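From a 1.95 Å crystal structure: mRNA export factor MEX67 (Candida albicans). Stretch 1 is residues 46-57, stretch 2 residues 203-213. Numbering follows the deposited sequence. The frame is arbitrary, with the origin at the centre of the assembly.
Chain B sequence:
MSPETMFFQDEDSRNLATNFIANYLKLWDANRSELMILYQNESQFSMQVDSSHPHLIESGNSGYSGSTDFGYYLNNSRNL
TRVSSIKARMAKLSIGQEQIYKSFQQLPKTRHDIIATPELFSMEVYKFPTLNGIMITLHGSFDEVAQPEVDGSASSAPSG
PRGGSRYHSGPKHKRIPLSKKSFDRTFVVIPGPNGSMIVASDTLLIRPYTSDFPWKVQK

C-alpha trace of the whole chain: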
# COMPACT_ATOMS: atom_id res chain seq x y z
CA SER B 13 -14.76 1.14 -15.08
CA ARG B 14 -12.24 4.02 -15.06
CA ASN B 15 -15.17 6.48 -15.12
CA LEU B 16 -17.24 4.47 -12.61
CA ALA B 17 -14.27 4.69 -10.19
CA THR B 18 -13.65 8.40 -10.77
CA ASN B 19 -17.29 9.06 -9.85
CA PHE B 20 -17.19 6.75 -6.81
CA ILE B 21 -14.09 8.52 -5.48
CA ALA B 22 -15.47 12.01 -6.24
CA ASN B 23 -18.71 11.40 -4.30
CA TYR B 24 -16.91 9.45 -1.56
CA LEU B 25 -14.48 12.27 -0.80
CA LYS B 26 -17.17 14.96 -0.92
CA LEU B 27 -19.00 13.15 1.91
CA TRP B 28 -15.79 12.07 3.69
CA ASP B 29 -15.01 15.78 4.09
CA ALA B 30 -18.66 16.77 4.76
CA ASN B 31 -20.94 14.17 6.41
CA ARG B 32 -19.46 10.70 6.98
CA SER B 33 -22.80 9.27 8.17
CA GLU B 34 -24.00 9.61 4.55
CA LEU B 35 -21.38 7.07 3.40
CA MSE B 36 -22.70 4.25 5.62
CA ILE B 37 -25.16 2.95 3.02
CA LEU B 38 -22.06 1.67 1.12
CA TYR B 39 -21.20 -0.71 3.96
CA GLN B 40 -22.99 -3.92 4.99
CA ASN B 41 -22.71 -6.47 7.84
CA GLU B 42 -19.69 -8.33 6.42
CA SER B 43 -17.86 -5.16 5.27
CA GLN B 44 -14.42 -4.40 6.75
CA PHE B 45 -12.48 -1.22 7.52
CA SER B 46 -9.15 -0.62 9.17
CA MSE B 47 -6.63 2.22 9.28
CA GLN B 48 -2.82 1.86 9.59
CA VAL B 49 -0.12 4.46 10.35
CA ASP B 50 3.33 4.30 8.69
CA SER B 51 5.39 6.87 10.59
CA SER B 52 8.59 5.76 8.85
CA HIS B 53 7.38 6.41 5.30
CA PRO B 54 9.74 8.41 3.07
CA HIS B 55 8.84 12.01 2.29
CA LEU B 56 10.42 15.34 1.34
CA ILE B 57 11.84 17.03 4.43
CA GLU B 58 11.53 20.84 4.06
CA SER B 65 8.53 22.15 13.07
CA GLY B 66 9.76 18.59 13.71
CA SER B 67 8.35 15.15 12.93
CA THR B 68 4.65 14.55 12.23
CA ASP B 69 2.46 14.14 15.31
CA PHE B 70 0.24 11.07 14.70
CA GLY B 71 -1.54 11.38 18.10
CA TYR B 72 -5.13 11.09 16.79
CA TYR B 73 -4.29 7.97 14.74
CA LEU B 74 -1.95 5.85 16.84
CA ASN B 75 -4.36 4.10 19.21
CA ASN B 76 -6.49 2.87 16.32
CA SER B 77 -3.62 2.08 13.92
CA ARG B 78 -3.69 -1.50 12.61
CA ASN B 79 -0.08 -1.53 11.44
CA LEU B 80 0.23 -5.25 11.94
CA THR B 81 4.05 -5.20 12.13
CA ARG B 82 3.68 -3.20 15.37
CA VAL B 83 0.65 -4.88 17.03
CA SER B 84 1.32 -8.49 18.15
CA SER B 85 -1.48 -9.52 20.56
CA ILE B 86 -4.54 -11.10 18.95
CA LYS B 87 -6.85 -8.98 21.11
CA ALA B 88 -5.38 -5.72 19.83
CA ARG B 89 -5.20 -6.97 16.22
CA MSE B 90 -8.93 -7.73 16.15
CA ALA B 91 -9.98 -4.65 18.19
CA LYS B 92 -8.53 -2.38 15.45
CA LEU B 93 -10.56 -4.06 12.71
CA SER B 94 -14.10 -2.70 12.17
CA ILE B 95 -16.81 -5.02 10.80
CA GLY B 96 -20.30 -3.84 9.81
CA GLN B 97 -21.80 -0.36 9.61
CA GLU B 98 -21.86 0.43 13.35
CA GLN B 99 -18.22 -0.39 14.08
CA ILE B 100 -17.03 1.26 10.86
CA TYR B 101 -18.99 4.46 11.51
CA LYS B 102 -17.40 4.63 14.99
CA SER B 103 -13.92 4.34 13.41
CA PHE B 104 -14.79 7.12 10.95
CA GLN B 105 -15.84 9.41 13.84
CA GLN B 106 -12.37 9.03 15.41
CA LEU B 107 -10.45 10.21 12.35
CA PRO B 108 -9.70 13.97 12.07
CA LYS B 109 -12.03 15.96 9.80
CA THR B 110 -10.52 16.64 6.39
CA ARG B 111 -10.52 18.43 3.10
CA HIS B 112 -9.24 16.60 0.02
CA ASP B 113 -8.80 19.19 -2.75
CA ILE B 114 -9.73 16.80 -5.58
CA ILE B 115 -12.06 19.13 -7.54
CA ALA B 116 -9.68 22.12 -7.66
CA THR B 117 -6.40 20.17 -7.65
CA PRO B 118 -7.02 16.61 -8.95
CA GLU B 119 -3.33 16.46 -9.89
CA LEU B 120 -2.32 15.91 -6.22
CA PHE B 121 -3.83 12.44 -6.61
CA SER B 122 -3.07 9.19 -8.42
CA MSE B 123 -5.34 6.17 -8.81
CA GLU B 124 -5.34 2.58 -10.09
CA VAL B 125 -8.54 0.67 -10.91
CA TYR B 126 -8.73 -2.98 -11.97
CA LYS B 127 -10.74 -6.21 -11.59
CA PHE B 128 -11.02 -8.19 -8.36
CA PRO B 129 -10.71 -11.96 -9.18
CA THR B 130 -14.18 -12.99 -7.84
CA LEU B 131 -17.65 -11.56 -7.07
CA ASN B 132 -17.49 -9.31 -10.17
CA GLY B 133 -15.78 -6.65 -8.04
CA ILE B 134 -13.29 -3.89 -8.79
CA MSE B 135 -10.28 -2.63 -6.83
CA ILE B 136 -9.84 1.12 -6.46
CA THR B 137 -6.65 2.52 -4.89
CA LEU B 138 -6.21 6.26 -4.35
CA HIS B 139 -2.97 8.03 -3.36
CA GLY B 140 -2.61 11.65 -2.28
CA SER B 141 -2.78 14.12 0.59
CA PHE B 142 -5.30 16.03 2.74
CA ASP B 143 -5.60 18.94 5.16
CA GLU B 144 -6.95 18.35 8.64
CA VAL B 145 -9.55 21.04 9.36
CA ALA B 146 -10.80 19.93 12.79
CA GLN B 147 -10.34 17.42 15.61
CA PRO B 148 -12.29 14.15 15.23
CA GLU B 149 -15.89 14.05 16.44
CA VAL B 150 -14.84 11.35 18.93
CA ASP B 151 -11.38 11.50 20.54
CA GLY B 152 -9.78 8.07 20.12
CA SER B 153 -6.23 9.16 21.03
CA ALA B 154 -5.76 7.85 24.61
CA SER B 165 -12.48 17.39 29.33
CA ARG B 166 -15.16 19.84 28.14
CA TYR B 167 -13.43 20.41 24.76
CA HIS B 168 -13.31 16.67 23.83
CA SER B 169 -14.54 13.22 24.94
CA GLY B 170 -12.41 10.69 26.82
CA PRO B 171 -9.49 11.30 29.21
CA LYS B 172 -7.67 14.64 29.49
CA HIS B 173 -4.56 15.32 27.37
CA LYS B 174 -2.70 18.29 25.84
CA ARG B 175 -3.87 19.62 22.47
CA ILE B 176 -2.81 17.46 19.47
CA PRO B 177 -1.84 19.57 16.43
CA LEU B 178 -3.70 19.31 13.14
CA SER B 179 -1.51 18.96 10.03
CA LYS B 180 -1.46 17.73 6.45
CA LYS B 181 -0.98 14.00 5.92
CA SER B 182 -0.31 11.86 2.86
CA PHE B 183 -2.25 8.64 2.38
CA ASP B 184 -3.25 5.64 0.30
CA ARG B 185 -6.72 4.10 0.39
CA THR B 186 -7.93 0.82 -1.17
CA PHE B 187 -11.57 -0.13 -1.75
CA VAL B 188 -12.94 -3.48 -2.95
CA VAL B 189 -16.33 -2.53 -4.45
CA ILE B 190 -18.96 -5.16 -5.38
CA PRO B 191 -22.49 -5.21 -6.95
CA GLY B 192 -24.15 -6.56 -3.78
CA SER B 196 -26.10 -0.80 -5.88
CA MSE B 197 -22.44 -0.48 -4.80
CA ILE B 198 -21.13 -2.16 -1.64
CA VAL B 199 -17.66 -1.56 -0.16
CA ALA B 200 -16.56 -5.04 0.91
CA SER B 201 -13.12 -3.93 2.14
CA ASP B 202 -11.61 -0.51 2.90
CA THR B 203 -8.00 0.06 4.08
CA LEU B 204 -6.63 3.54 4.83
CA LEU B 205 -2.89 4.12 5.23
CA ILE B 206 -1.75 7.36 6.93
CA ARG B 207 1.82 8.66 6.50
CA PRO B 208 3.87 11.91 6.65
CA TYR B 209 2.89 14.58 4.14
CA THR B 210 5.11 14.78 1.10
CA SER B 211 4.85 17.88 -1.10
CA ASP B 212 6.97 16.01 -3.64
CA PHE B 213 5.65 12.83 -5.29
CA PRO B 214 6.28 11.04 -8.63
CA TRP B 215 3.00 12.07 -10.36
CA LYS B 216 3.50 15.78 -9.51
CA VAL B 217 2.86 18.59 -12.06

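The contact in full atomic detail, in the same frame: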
# COMPACT_ATOMS: atom_id res chain seq x y z
N SER B 46 -10.17 -0.95 8.19
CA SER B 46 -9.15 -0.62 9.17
C SER B 46 -8.20 0.45 8.63
O SER B 46 -8.10 0.68 7.42
CB SER B 46 -8.39 -1.87 9.63
OG SER B 46 -7.98 -2.68 8.54
N MSE B 47 -7.57 1.15 9.57
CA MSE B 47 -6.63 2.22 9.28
C MSE B 47 -5.27 1.86 9.90
O MSE B 47 -5.20 1.35 11.02
CB MSE B 47 -7.15 3.55 9.83
CG MSE B 47 -6.23 4.75 9.62
SE MSE B 47 -4.91 4.95 11.07
CE MSE B 47 -6.09 4.96 12.57
N GLN B 48 -4.20 2.13 9.15
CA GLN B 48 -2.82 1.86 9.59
C GLN B 48 -1.96 3.11 9.44
O GLN B 48 -2.10 3.85 8.47
CB GLN B 48 -2.24 0.66 8.79
CG GLN B 48 -2.24 0.84 7.25
CD GLN B 48 -1.72 -0.39 6.47
OE1 GLN B 48 -0.65 -0.92 6.77
NE2 GLN B 48 -2.48 -0.82 5.47
N VAL B 49 -1.08 3.37 10.41
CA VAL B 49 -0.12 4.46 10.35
C VAL B 49 1.27 3.91 10.00
O VAL B 49 1.72 2.91 10.57
CB VAL B 49 -0.03 5.23 11.69
CG1 VAL B 49 1.10 6.25 11.68
CG2 VAL B 49 -1.36 5.89 12.01
N ASP B 50 1.92 4.55 9.03
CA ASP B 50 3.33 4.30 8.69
C ASP B 50 4.16 5.56 8.94
O ASP B 50 4.35 6.38 8.06
CB ASP B 50 3.44 3.89 7.21
CG ASP B 50 4.86 3.53 6.80
OD1 ASP B 50 5.80 3.60 7.64
OD2 ASP B 50 5.14 3.16 5.63
N SER B 51 4.64 5.70 10.17
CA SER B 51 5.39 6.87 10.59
C SER B 51 6.79 6.94 9.99
O SER B 51 7.43 7.99 10.02
CB SER B 51 5.45 6.94 12.13
OG SER B 51 6.21 5.87 12.67
N SER B 52 7.26 5.82 9.44
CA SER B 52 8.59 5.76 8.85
C SER B 52 8.62 6.06 7.35
O SER B 52 9.68 5.99 6.73
CB SER B 52 9.19 4.38 9.09
OG SER B 52 10.59 4.43 8.82
N HIS B 53 7.47 6.36 6.76
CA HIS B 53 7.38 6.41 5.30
C HIS B 53 8.20 7.57 4.76
O HIS B 53 8.12 8.66 5.30
CB HIS B 53 5.95 6.58 4.82
CG HIS B 53 5.72 6.07 3.44
ND1 HIS B 53 5.27 4.79 3.19
CD2 HIS B 53 5.88 6.66 2.22
CE1 HIS B 53 5.15 4.62 1.89
NE2 HIS B 53 5.51 5.74 1.28
N PRO B 54 8.97 7.33 3.71
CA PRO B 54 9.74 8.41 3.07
C PRO B 54 8.89 9.60 2.64
O PRO B 54 7.71 9.47 2.31
CB PRO B 54 10.37 7.72 1.85
CG PRO B 54 10.53 6.30 2.32
CD PRO B 54 9.25 6.02 3.08
N HIS B 55 9.49 10.78 2.71
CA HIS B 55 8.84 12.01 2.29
C HIS B 55 9.89 13.11 2.13
O HIS B 55 11.03 12.97 2.61
CB HIS B 55 7.77 12.44 3.31
CG HIS B 55 8.31 12.67 4.68
ND1 HIS B 55 8.65 11.64 5.54
CD2 HIS B 55 8.59 13.82 5.35
CE1 HIS B 55 9.10 12.15 6.68
NE2 HIS B 55 9.08 13.47 6.58
N LEU B 56 9.52 14.20 1.47
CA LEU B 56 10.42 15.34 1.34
C LEU B 56 10.47 16.08 2.67
O LEU B 56 9.43 16.51 3.18
CB LEU B 56 9.96 16.28 0.22
CG LEU B 56 10.80 17.55 0.02
CD1 LEU B 56 12.14 17.23 -0.62
CD2 LEU B 56 10.04 18.56 -0.82
N ILE B 57 11.66 16.22 3.23
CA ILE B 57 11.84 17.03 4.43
C ILE B 57 12.21 18.46 4.00
O ILE B 57 13.20 18.67 3.29
CB ILE B 57 12.91 16.39 5.35
CG1 ILE B 57 12.46 15.00 5.80
CG2 ILE B 57 13.16 17.27 6.58
CD1 ILE B 57 13.58 14.08 6.24
N THR B 203 -9.22 -0.12 3.28
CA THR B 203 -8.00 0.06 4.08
C THR B 203 -7.40 1.44 3.81
O THR B 203 -7.14 1.79 2.66
CB THR B 203 -6.93 -1.05 3.79
OG1 THR B 203 -6.72 -1.21 2.37
CG2 THR B 203 -7.43 -2.39 4.21
N LEU B 204 -7.17 2.19 4.89
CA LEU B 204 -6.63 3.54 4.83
C LEU B 204 -5.25 3.51 5.47
O LEU B 204 -5.12 3.08 6.60
CB LEU B 204 -7.52 4.50 5.62
CG LEU B 204 -7.06 5.95 5.79
CD1 LEU B 204 -6.79 6.63 4.46
CD2 LEU B 204 -8.10 6.73 6.56
N LEU B 205 -4.25 3.99 4.73
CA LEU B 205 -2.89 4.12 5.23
C LEU B 205 -2.56 5.60 5.38
O LEU B 205 -2.71 6.37 4.43
CB LEU B 205 -1.90 3.44 4.30
CG LEU B 205 -0.46 3.33 4.85
CD1 LEU B 205 0.19 2.06 4.39
CD2 LEU B 205 0.43 4.51 4.42
N ILE B 206 -2.09 5.98 6.57
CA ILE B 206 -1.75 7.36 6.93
C ILE B 206 -0.24 7.46 7.12
O ILE B 206 0.35 6.63 7.82
CB ILE B 206 -2.48 7.75 8.23
CG1 ILE B 206 -4.01 7.63 8.06
CG2 ILE B 206 -2.10 9.16 8.69
CD1 ILE B 206 -4.61 8.62 7.05
N ARG B 207 0.37 8.47 6.51
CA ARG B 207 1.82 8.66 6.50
C ARG B 207 2.19 10.17 6.42
O ARG B 207 1.31 11.03 6.19
CB ARG B 207 2.46 7.85 5.36
CG ARG B 207 1.85 8.08 3.98
CD ARG B 207 2.41 7.20 2.89
NE ARG B 207 1.72 7.38 1.61
CZ ARG B 207 2.07 8.27 0.69
NH1 ARG B 207 1.36 8.34 -0.44
NH2 ARG B 207 3.10 9.09 0.87
N PRO B 208 3.45 10.50 6.67
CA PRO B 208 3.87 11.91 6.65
C PRO B 208 3.58 12.56 5.29
O PRO B 208 3.70 11.92 4.24
CB PRO B 208 5.37 11.84 6.93
CG PRO B 208 5.55 10.55 7.69
CD PRO B 208 4.57 9.61 7.04
N TYR B 209 3.14 13.80 5.34
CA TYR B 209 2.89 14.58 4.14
C TYR B 209 4.16 14.73 3.33
O TYR B 209 5.24 14.99 3.89
CB TYR B 209 2.39 15.97 4.52
CG TYR B 209 2.25 16.90 3.34
CD1 TYR B 209 1.41 16.58 2.27
CD2 TYR B 209 2.96 18.10 3.30
CE1 TYR B 209 1.28 17.44 1.19
CE2 TYR B 209 2.83 18.97 2.22
CZ TYR B 209 1.99 18.64 1.17
OH TYR B 209 1.85 19.49 0.10
N THR B 210 4.04 14.52 2.02
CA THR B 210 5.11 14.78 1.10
C THR B 210 4.59 15.70 0.01
O THR B 210 3.65 15.37 -0.71
CB THR B 210 5.74 13.48 0.54
OG1 THR B 210 6.91 13.82 -0.21
CG2 THR B 210 4.82 12.75 -0.46
N SER B 211 5.20 16.89 -0.08
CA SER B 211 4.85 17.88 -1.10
C SER B 211 5.48 17.53 -2.44
O SER B 211 5.12 18.11 -3.47
CB SER B 211 5.26 19.28 -0.65
OG SER B 211 6.66 19.37 -0.43
N ASP B 212 6.41 16.58 -2.43
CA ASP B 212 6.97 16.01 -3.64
C ASP B 212 6.60 14.52 -3.79
O ASP B 212 6.74 13.72 -2.87
CB ASP B 212 8.49 16.16 -3.63
CG ASP B 212 9.11 15.87 -4.98
OD1 ASP B 212 10.00 14.98 -5.03
OD2 ASP B 212 8.76 16.45 -6.04
N PHE B 213 6.11 14.18 -4.98
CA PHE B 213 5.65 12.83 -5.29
C PHE B 213 5.80 12.60 -6.80
O PHE B 213 5.84 13.56 -7.57
CB PHE B 213 4.19 12.66 -4.85
CG PHE B 213 3.33 13.86 -5.13
CD1 PHE B 213 2.62 13.95 -6.32
CD2 PHE B 213 3.27 14.92 -4.22
CE1 PHE B 213 1.84 15.08 -6.60
CE2 PHE B 213 2.50 16.06 -4.50
CZ PHE B 213 1.78 16.14 -5.69
O HOH W 1 4.83 9.66 3.11
O HOH W 2 7.07 17.44 2.44

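Residues at least 153 positions apart in sequence meet where two stretches lie side by side, first as neighbouring parallel strands and then as two loops that stay in contact, burying 868 Å² in all. Strand 46-49 runs alongside the strand that starts stretch 2, their axes 4.7 Å apart at closest approach and their directions 21° apart. Ser-46 pairs with Thr-203, Met-47 with Leu-204, Gln-48 with Leu-205 and Val-49 with Ile-206.

The hydrogen bonds follow the parallel pattern, in which alternate residues of stretch 1, Ser-46, Gln-48 and Asp-50, bond to the partner strand, and Gln-48 does so through both N and O. Ser-46 O accepts from Leu-204 N (3.1 Å), and the Thr-203 CA lies 3.4 Å from the same Ser-46 O in a CA-H...O contact. Met-47 makes no backbone hydrogen bond to stretch 2, but its CA approaches Leu-204 O to 3.2 Å. The side chain of this selenomethionine starts on the sheet face shared by Leu-204, Val-49 and Ile-206; its CG packs 4.1 Å from Leu-204 CD2 and 4.0 Å from Ile-206 CG1, while its end leads away. Gln-48 bonds twice, from its N to Leu-204 O (2.9 Å) and from Ile-206 N to its O (2.9 Å). Its side chain lies on the other face, where the aliphatic Leu-205 CD1 rests 3.7 Å from Gln-48 CD; the amide's polar atoms are satisfied elsewhere in the structure. Val-49 CG2 adds a looser apolar contact, 4.4 Å from Ile-206 CB.

Asp-50 N donates to Ile-206 O (2.9 Å), the last rung of the ladder. Here stretch 1 enters a type I turn from Asp-50 to His-53, tied by the Asp-50 carboxylate: OD2 accepts from His-53 ND1 (2.9 Å), and OD1 receives a weak bond from Ser-52 N (3.2 Å). Asp-50 O also meets Pro-208 CD at 3.4 Å; a proline ring has no N-H to offer, so this is packing against carbon.

At the end of the turn, the CA-to-CB bond of His-53 points toward stretch 2. Arg-207 CD sits over one face of its ring, 3.5 Å from the ring centroid and 10° off the normal, a CH-pi contact made by the aliphatic part of the arginine. Pro-54 points away, yet its O is linked to stretch 2 by water 1, which donates to Pro-54 O (3.0 Å) and Pro-208 O (2.8 Å) and accepts from Arg-207 NH2 (2.9 Å).

His-55 repeats the histidine theme: Pro-208 CB lies over its ring, 3.7 Å from the centroid. Its ND1 donates to His-53 O (3.0 Å), and its CB packs 3.6 Å from Thr-210 CB.

Leu-56 N donates to Thr-210 OG1 (3.1 Å), a hydroxyl that itself donates to Asp-212 O (2.7 Å). The leucine CD2 lies 3.5 Å from Ser-211 OG and 4.0 Å from Asp-212 CB. Water 2 completes this end, donating to Leu-56 O (2.6 Å) and accepting from Ser-211 N (3.2 Å). Ile-57 points away and makes no contact.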